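Local structure of inosine-uridine preferring nucleoside hydrolase (Gardnerella vaginalis 315-A, 6BA1) at residues I54-G59 and D100-A105; K67-A72 and S109-I114; D148-I153 and G188-M193. The protein belongs to the inosine-uridine preferring nucleoside hydrolase family and carries a calcium ion in an alpha/beta fold built on a largely parallel central sheet. All coordinates share one frame; numbering follows the deposited sequence.

In the fold
Contacts 1 and 2 interleave along the chain: 54-59, 67-72, 100-105 and 109-114 follow in turn, and contact 3 comes after both. Contacts 1 and 2 have centres about 19 Å apart and touch where Ala105 packs on Lys67; contact 3 lies with its centre about 18 Å from that of contact 2 and about 29 Å from that of contact 1. Contact 1 joins the end of helix 44-57 to the loop 100-105 at the periphery, contact 2 joins the outer strand 64-67 to the start of helix 110-121, and contact 3 pairs the inner strands 152-156 and 191-194 of the same sheet. Helix 110-121 also reaches Ile150 of contact 3 through Val118. Contacts 2 and 3 thus involve the central sheet.

Contact 1 (I54-G59 and D100-A105)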
loop_
_atom_site.group_PDB
_atom_site.type_symbol
_atom_site.label_atom_id
_atom_site.label_comp_id
_atom_site.label_asym_id
_atom_site.label_seq_id
_atom_site.Cartn_x
_atom_site.Cartn_y
_atom_site.Cartn_z
ATOM N N ILE A 54 -28.149 6.557 22.973
ATOM C CA ILE A 54 -27.243 7.675 22.708
ATOM C C ILE A 54 -27.884 8.704 21.775
ATOM O O ILE A 54 -27.783 9.907 22.027
ATOM C CB ILE A 54 -25.874 7.161 22.193
ATOM C CG1 ILE A 54 -25.128 6.487 23.353
ATOM C CG2 ILE A 54 -25.013 8.290 21.617
ATOM C CD1 ILE A 54 -24.253 5.316 22.960
ATOM N N THR A 55 -28.540 8.236 20.714
ATOM C CA THR A 55 -29.283 9.126 19.814
ATOM C C THR A 55 -30.322 9.953 20.576
ATOM O O THR A 55 -30.472 11.153 20.318
ATOM C CB THR A 55 -29.983 8.352 18.676
ATOM O OG1 THR A 55 -30.661 7.206 19.206
ATOM C CG2 THR A 55 -28.976 7.913 17.644
ATOM N N ASP A 56 -31.020 9.302 21.513
ATOM C CA ASP A 56 -31.911 9.985 22.460
ATOM C C ASP A 56 -31.161 11.056 23.253
ATOM O O ASP A 56 -31.554 12.221 23.230
ATOM C CB ASP A 56 -32.553 8.991 23.447
ATOM C CG ASP A 56 -33.707 8.203 22.842
ATOM O OD1 ASP A 56 -33.824 8.122 21.599
ATOM O OD2 ASP A 56 -34.500 7.649 23.632
ATOM N N LEU A 57 -30.074 10.661 23.921
ATOM C CA LEU A 57 -29.325 11.565 24.808
ATOM C C LEU A 57 -28.832 12.849 24.126
ATOM O O LEU A 57 -28.837 13.915 24.745
ATOM C CB LEU A 57 -28.126 10.847 25.445
ATOM C CG LEU A 57 -27.451 11.583 26.614
ATOM C CD1 LEU A 57 -28.195 11.332 27.906
ATOM C CD2 LEU A 57 -25.997 11.181 26.752
ATOM N N LEU A 58 -28.422 12.745 22.864
ATOM C CA LEU A 58 -27.897 13.894 22.111
ATOM C C LEU A 58 -28.990 14.847 21.588
ATOM O O LEU A 58 -28.690 15.963 21.123
ATOM C CB LEU A 58 -27.019 13.400 20.958
ATOM C CG LEU A 58 -25.797 12.568 21.383
ATOM C CD1 LEU A 58 -25.223 11.804 20.199
ATOM C CD2 LEU A 58 -24.727 13.432 22.029
ATOM N N GLY A 59 -30.244 14.401 21.673
ATOM C CA GLY A 59 -31.412 15.197 21.309
ATOM C C GLY A 59 -32.000 14.848 19.955
ATOM O O GLY A 59 -32.665 15.686 19.344
ATOM N N ASP A 100 -31.668 3.487 29.284
ATOM C CA ASP A 100 -32.144 2.795 28.082
ATOM C C ASP A 100 -33.188 3.652 27.385
ATOM O O ASP A 100 -34.018 4.285 28.049
ATOM C CB ASP A 100 -32.798 1.453 28.435
ATOM C CG ASP A 100 -31.810 0.427 28.965
ATOM O OD1 ASP A 100 -30.733 0.819 29.458
ATOM O OD2 ASP A 100 -32.113 -0.779 28.890
ATOM N N SER A 101 -33.156 3.686 26.056
ATOM C CA SER A 101 -34.215 4.350 25.309
ATOM C C SER A 101 -35.457 3.460 25.339
ATOM O O SER A 101 -35.352 2.246 25.129
ATOM C CB SER A 101 -33.807 4.587 23.862
ATOM O OG SER A 101 -34.878 5.132 23.112
ATOM N N PRO A 102 -36.635 4.053 25.591
ATOM C CA PRO A 102 -37.870 3.276 25.489
ATOM C C PRO A 102 -38.281 2.960 24.037
ATOM O O PRO A 102 -39.133 2.093 23.830
ATOM C CB PRO A 102 -38.904 4.172 26.170
ATOM C CG PRO A 102 -38.392 5.552 25.963
ATOM C CD PRO A 102 -36.893 5.461 25.933
ATOM N N ARG A 103 -37.679 3.654 23.062
ATOM C CA ARG A 103 -37.819 3.312 21.632
ATOM C C ARG A 103 -37.057 2.038 21.453
ATOM O O ARG A 103 -36.141 1.714 22.239
ATOM C CB ARG A 103 -37.255 4.412 20.685
ATOM C CG ARG A 103 -37.358 5.746 21.293
ATOM C CD ARG A 103 -36.852 6.988 20.450
ATOM N NE ARG A 103 -35.499 6.791 19.935
ATOM C CZ ARG A 103 -35.199 6.299 18.741
ATOM N NH1 ARG A 103 -36.174 5.893 17.925
ATOM N NH2 ARG A 103 -33.954 6.178 18.288
ATOM N N LYS A 104 -37.450 1.271 20.434
ATOM C CA LYS A 104 -36.835 -0.013 20.114
ATOM C C LYS A 104 -36.516 -0.146 18.635
ATOM O O LYS A 104 -36.844 0.737 17.842
ATOM C CB LYS A 104 -37.749 -1.149 20.618
ATOM C CG LYS A 104 -37.815 -1.199 22.141
ATOM C CD LYS A 104 -37.662 -2.558 22.887
ATOM C CE LYS A 104 -36.828 -2.369 24.168
ATOM N NZ LYS A 104 -37.202 -3.283 25.277
ATOM N N ALA A 105 -35.848 -1.236 18.270
ATOM C CA ALA A 105 -35.401 -1.444 16.892
ATOM C C ALA A 105 -36.569 -1.575 15.937
ATOM O O ALA A 105 -37.594 -2.145 16.289
ATOM C CB ALA A 105 -34.530 -2.685 16.803
#
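Asp56 and Arg103 meet edge-on, carboxylate to guanidinium, with the two planes turned 38° apart. Asp56 OD1 lies at the edge of the guanidinium, close to its plane, and uses its syn lone pair to accept from Arg103 NE at 2.7 Å, a hydrogen-bonded salt bridge. The same edge carries Thr55 OG1, whose side chain crosses that of Arg103 at about a right angle; it bonds back to Ala51 O and Leu52 O of its own helix, while Arg103 NH2 is held by Val63 O. The other carboxylate oxygen is approached differently: Ser101 OG donates to Asp56 OD2 at 2.6 Å from above the carboxylate plane, 45° out of it. Ser101 holds OG anti to its backbone N (chi1 175°), and this oxygen also accepts from Arg103 N at 3.2 Å, closing an ST turn. A serine suits the spot because its short hydroxyl can donate to the aspartate and accept from its own loop. Just after Asp56 the chain leaves helix 44-57 through a Schellman motif at Gly59, with Gly59 N bonded to Asp56 O at 3.0 Å; positive phi at Gly59 is readily tolerated where there is no side chain. With one oxygen taken by a cation and the other by a hydroxyl, Asp56 is probably stabilised as a carboxylate, and the loop 100-105 is held to the helix end by charge and hydrogen bonding more than by apolar contact.

Contact 2 (K67-A72 and S109-I114)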
loop_
_atom_site.group_PDB
_atom_site.type_symbol
_atom_site.label_atom_id
_atom_site.label_comp_id
_atom_site.label_asym_id
_atom_site.label_seq_id
_atom_site.Cartn_x
_atom_site.Cartn_y
_atom_site.Cartn_z
ATOM N N LYS A 67 -31.703 -3.440 12.529
ATOM C CA LYS A 67 -31.095 -4.624 13.111
ATOM C C LYS A 67 -30.401 -5.442 12.015
ATOM O O LYS A 67 -31.059 -6.089 11.200
ATOM C CB LYS A 67 -32.188 -5.449 13.820
ATOM C CG LYS A 67 -31.949 -5.708 15.302
ATOM C CD LYS A 67 -33.232 -6.144 15.992
ATOM C CE LYS A 67 -33.026 -6.365 17.478
ATOM N NZ LYS A 67 -34.210 -7.013 18.111
ATOM N N GLY A 68 -29.072 -5.373 11.973
ATOM C CA GLY A 68 -28.270 -6.168 11.036
ATOM C C GLY A 68 -27.973 -7.570 11.546
ATOM O O GLY A 68 -28.683 -8.084 12.392
ATOM N N LEU A 69 -26.899 -8.164 11.031
ATOM C CA LEU A 69 -26.553 -9.565 11.299
ATOM C C LEU A 69 -25.641 -9.713 12.514
ATOM O O LEU A 69 -24.806 -8.854 12.758
ATOM C CB LEU A 69 -25.914 -10.186 10.045
ATOM C CG LEU A 69 -26.863 -10.320 8.849
ATOM C CD1 LEU A 69 -26.158 -10.149 7.520
ATOM C CD2 LEU A 69 -27.554 -11.665 8.887
ATOM N N SER A 70 -25.807 -10.810 13.258
ATOM C CA SER A 70 -25.060 -11.070 14.515
ATOM C C SER A 70 -23.650 -11.615 14.302
ATOM O O SER A 70 -22.728 -11.217 15.023
ATOM C CB SER A 70 -25.821 -12.074 15.386
ATOM O OG SER A 70 -27.048 -11.538 15.831
ATOM N N HIS A 71 -23.504 -12.534 13.344
ATOM C CA HIS A 71 -22.221 -13.223 13.098
ATOM C C HIS A 71 -21.705 -12.939 11.684
ATOM O O HIS A 71 -22.407 -12.359 10.859
ATOM C CB HIS A 71 -22.344 -14.747 13.357
ATOM C CG HIS A 71 -23.488 -15.410 12.653
ATOM N ND1 HIS A 71 -24.630 -15.815 13.310
ATOM C CD2 HIS A 71 -23.667 -15.752 11.354
ATOM C CE1 HIS A 71 -25.469 -16.375 12.450
ATOM N NE2 HIS A 71 -24.905 -16.351 11.254
ATOM N N ALA A 72 -20.465 -13.350 11.432
ATOM C CA ALA A 72 -19.800 -13.120 10.147
ATOM C C ALA A 72 -20.367 -13.942 8.989
ATOM O O ALA A 72 -20.906 -15.032 9.197
ATOM C CB ALA A 72 -18.307 -13.369 10.274
ATOM N N SER A 109 -35.232 -5.765 8.740
ATOM C CA SER A 109 -33.782 -5.958 8.862
ATOM C C SER A 109 -33.039 -4.778 8.247
ATOM O O SER A 109 -33.565 -4.076 7.376
ATOM C CB SER A 109 -33.327 -7.276 8.206
ATOM O OG SER A 109 -33.240 -7.175 6.792
ATOM N N ALA A 110 -31.811 -4.583 8.701
ATOM C CA ALA A 110 -30.964 -3.502 8.210
ATOM C C ALA A 110 -30.487 -3.760 6.793
ATOM O O ALA A 110 -30.248 -2.819 6.032
ATOM C CB ALA A 110 -29.781 -3.303 9.129
ATOM N N VAL A 111 -30.349 -5.040 6.454
ATOM C CA VAL A 111 -30.088 -5.467 5.078
ATOM C C VAL A 111 -31.115 -4.817 4.137
ATOM O O VAL A 111 -30.744 -4.147 3.172
ATOM C CB VAL A 111 -30.145 -7.013 4.935
ATOM C CG1 VAL A 111 -29.779 -7.442 3.519
ATOM C CG2 VAL A 111 -29.258 -7.708 5.974
ATOM N N ASP A 112 -32.401 -4.998 4.451
ATOM C CA ASP A 112 -33.503 -4.462 3.633
ATOM C C ASP A 112 -33.645 -2.945 3.722
ATOM O O ASP A 112 -34.045 -2.311 2.744
ATOM C CB ASP A 112 -34.840 -5.110 4.013
ATOM C CG ASP A 112 -34.888 -6.596 3.710
ATOM O OD1 ASP A 112 -34.310 -7.039 2.694
ATOM O OD2 ASP A 112 -35.531 -7.319 4.504
ATOM N N PHE A 113 -33.347 -2.370 4.888
ATOM C CA PHE A 113 -33.375 -0.913 5.063
ATOM C C PHE A 113 -32.383 -0.214 4.137
ATOM O O PHE A 113 -32.700 0.829 3.556
ATOM C CB PHE A 113 -33.086 -0.521 6.512
ATOM C CG PHE A 113 -32.908 0.960 6.709
ATOM C CD1 PHE A 113 -33.920 1.853 6.349
ATOM C CD2 PHE A 113 -31.720 1.469 7.230
ATOM C CE1 PHE A 113 -33.755 3.220 6.526
ATOM C CE2 PHE A 113 -31.557 2.837 7.405
ATOM C CZ PHE A 113 -32.574 3.711 7.052
ATOM N N ILE A 114 -31.189 -0.790 4.015
ATOM C CA ILE A 114 -30.159 -0.275 3.113
ATOM C C ILE A 114 -30.655 -0.343 1.666
ATOM O O ILE A 114 -30.645 0.666 0.958
ATOM C CB ILE A 114 -28.824 -1.043 3.282
ATOM C CG1 ILE A 114 -28.199 -0.715 4.649
ATOM C CG2 ILE A 114 -27.831 -0.698 2.171
ATOM C CD1 ILE A 114 -27.168 -1.721 5.124
#
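Ser109 CB lies 3.9 Å from Lys67 O, and one bond further on the side chain leaves the strand end and serves its own helix. OG sits between the backbone N and the carbonyl carbon (chi1 78°), from where it accepts from Asp112 N in a weak capping bond of 3.3 Å and donates, also weakly, to Asp112 OD2. Serine is well suited to this N-cap, being short enough to fold back over the first turn; the other oxygen of Asp112, OD1, pairs with Lys142. The next amide, Ala110 N, bonds to Lys67 O at 3.0 Å, arriving above the carbonyl plane, 65° out of it. A carbonyl from the end of strand 64-67, the outermost on this flank of the Rossmann-like sheet, thus takes up an N-H of the first turn of helix 110-121, which leads on to strand 125-129 further into the sheet. That helix lies over strand 31-37, where Ala110 packs on Thr36. The small methyl of Ala110, which points toward the other chain, suits this close approach: CB is 3.6 Å from Gly68 N, and the Gly68 and Ala110 CA atoms are 4.7 Å apart. Further along, Leu69 N bonds to Asn135 OD1, while one branch of its side chain, CD1, reaches Val111 CG2 at 4.2 Å, an apolar contact between branched residues.

Contact 3 (D148-I153 and G188-M193); sequences DEIGKI and GAPVTM
Ile153 sets CG1 anti to its carbonyl carbon (chi1 -63°) and extends onward to CD1 (chi2 163°), so that this methyl comes 3.9 Å from Ala189 CB. Across the strands Val191 places CG1 anti to its backbone N (chi1 179°), leaving CG2 beside that N, 4.2 Å from Ile153 CB. Branched aliphatic residues suit this face, which Leu184 of helix 178-187 covers by touching both. One sound backbone bond joins the strands, Ile153 N to Pro190 O at 3.1 Å, with the donor above the carbonyl plane; a second, Thr192 N to Ile153 O, is weak, and Ile153 O also receives a CA-H...O contact from Val191. Pro190 is the centre of an inverse gamma turn closed by Val191 N to Ala189 O at 2.8 Å. Its ring packs against the loop leading into strand 152-156, CG at 3.5 Å from Gly151 O and CD at 4.2 Å from Ile150 CG2. Lys152, whose NZ bonds to Ala255 O, is linked by its backbone to Tyr127 of strand 125-129. Neighbouring parallel strands 152-156 and 191-194, with helices 172-176 and 178-187 between them in sequence, form the beta-alpha-beta crossover typical of a Rossmann-like sheet.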
loop_
_atom_site.group_PDB
_atom_site.type_symbol
_atom_site.label_atom_id
_atom_site.label_comp_id
_atom_site.label_asym_id
_atom_site.label_seq_id
_atom_site.Cartn_x
_atom_site.Cartn_y
_atom_site.Cartn_z
ATOM N N ASP A 148 -24.410 0.757 -8.577
ATOM C CA ASP A 148 -24.514 1.911 -9.462
ATOM C C ASP A 148 -25.541 2.920 -8.941
ATOM O O ASP A 148 -25.381 4.128 -9.139
ATOM C CB ASP A 148 -24.875 1.448 -10.882
ATOM C CG ASP A 148 -23.928 0.355 -11.406
ATOM O OD1 ASP A 148 -22.695 0.503 -11.296
ATOM O OD2 ASP A 148 -24.416 -0.658 -11.933
ATOM N N GLU A 149 -26.582 2.420 -8.266
ATOM C CA GLU A 149 -27.653 3.264 -7.721
ATOM C C GLU A 149 -27.218 4.131 -6.525
ATOM O O GLU A 149 -27.642 5.283 -6.426
ATOM C CB GLU A 149 -28.883 2.410 -7.350
ATOM C CG GLU A 149 -29.637 1.827 -8.539
ATOM C CD GLU A 149 -30.834 0.983 -8.131
ATOM O OE1 GLU A 149 -30.635 -0.074 -7.498
ATOM O OE2 GLU A 149 -31.985 1.371 -8.451
ATOM N N ILE A 150 -26.394 3.583 -5.628
ATOM C CA ILE A 150 -25.973 4.307 -4.410
ATOM C C ILE A 150 -25.029 5.479 -4.724
ATOM O O ILE A 150 -24.248 5.424 -5.682
ATOM C CB ILE A 150 -25.339 3.366 -3.351
ATOM C CG1 ILE A 150 -25.285 4.043 -1.970
ATOM C CG2 ILE A 150 -23.957 2.897 -3.767
ATOM C CD1 ILE A 150 -24.969 3.100 -0.828
ATOM N N GLY A 151 -25.128 6.531 -3.909
ATOM C CA GLY A 151 -24.315 7.732 -4.065
ATOM C C GLY A 151 -22.858 7.473 -3.769
ATOM O O GLY A 151 -22.031 7.588 -4.660
ATOM N N LYS A 152 -22.558 7.146 -2.516
ATOM C CA LYS A 152 -21.219 6.728 -2.117
ATOM C C LYS A 152 -21.170 5.973 -0.788
ATOM O O LYS A 152 -21.938 6.240 0.104
ATOM C CB LYS A 152 -20.249 7.924 -2.070
ATOM C CG LYS A 152 -20.584 9.021 -1.080
ATOM C CD LYS A 152 -19.505 10.091 -1.108
ATOM C CE LYS A 152 -19.663 11.131 -0.015
ATOM N NZ LYS A 152 -18.361 11.832 0.228
ATOM N N ILE A 153 -20.247 5.024 -0.696
ATOM C CA ILE A 153 -19.916 4.333 0.542
ATOM C C ILE A 153 -18.581 4.886 1.035
ATOM O O ILE A 153 -17.697 5.141 0.231
ATOM C CB ILE A 153 -19.831 2.807 0.321
ATOM C CG1 ILE A 153 -21.190 2.260 -0.124
ATOM C CG2 ILE A 153 -19.353 2.103 1.586
ATOM C CD1 ILE A 153 -21.152 0.895 -0.748
ATOM N N GLY A 188 -17.492 -2.988 -6.981
ATOM C CA GLY A 188 -17.386 -1.873 -7.913
ATOM C C GLY A 188 -18.200 -0.682 -7.472
ATOM O O GLY A 188 -18.335 0.288 -8.215
ATOM N N ALA A 189 -18.748 -0.747 -6.260
ATOM C CA ALA A 189 -19.460 0.377 -5.667
ATOM C C ALA A 189 -18.459 1.476 -5.383
ATOM O O ALA A 189 -17.283 1.194 -5.174
ATOM C CB ALA A 189 -20.174 -0.045 -4.401
ATOM N N PRO A 190 -18.919 2.746 -5.390
ATOM C CA PRO A 190 -18.021 3.873 -5.133
ATOM C C PRO A 190 -17.598 3.997 -3.676
ATOM O O PRO A 190 -18.069 4.870 -2.962
ATOM C CB PRO A 190 -18.800 5.079 -5.658
ATOM C CG PRO A 190 -20.208 4.679 -5.542
ATOM C CD PRO A 190 -20.273 3.199 -5.744
ATOM N N VAL A 191 -16.702 3.112 -3.252
ATOM C CA VAL A 191 -16.208 3.044 -1.877
ATOM C C VAL A 191 -15.034 4.014 -1.679
ATOM O O VAL A 191 -14.323 4.329 -2.620
ATOM C CB VAL A 191 -15.785 1.611 -1.515
ATOM C CG1 VAL A 191 -15.249 1.533 -0.085
ATOM C CG2 VAL A 191 -16.935 0.639 -1.715
ATOM N N THR A 192 -14.878 4.503 -0.456
ATOM C CA THR A 192 -13.705 5.246 -0.018
ATOM C C THR A 192 -13.248 4.623 1.293
ATOM O O THR A 192 -13.905 4.767 2.309
ATOM C CB THR A 192 -14.016 6.742 0.200
ATOM O OG1 THR A 192 -14.391 7.338 -1.044
ATOM C CG2 THR A 192 -12.812 7.492 0.771
ATOM N N MET A 193 -12.135 3.901 1.256
ATOM C CA MET A 193 -11.592 3.273 2.459
ATOM C C MET A 193 -10.830 4.302 3.276
ATOM O O MET A 193 -9.948 4.961 2.751
ATOM C CB MET A 193 -10.671 2.113 2.091
ATOM C CG MET A 193 -10.064 1.399 3.290
ATOM S SD MET A 193 -9.001 0.052 2.769
ATOM C CE MET A 193 -7.606 0.306 3.863
#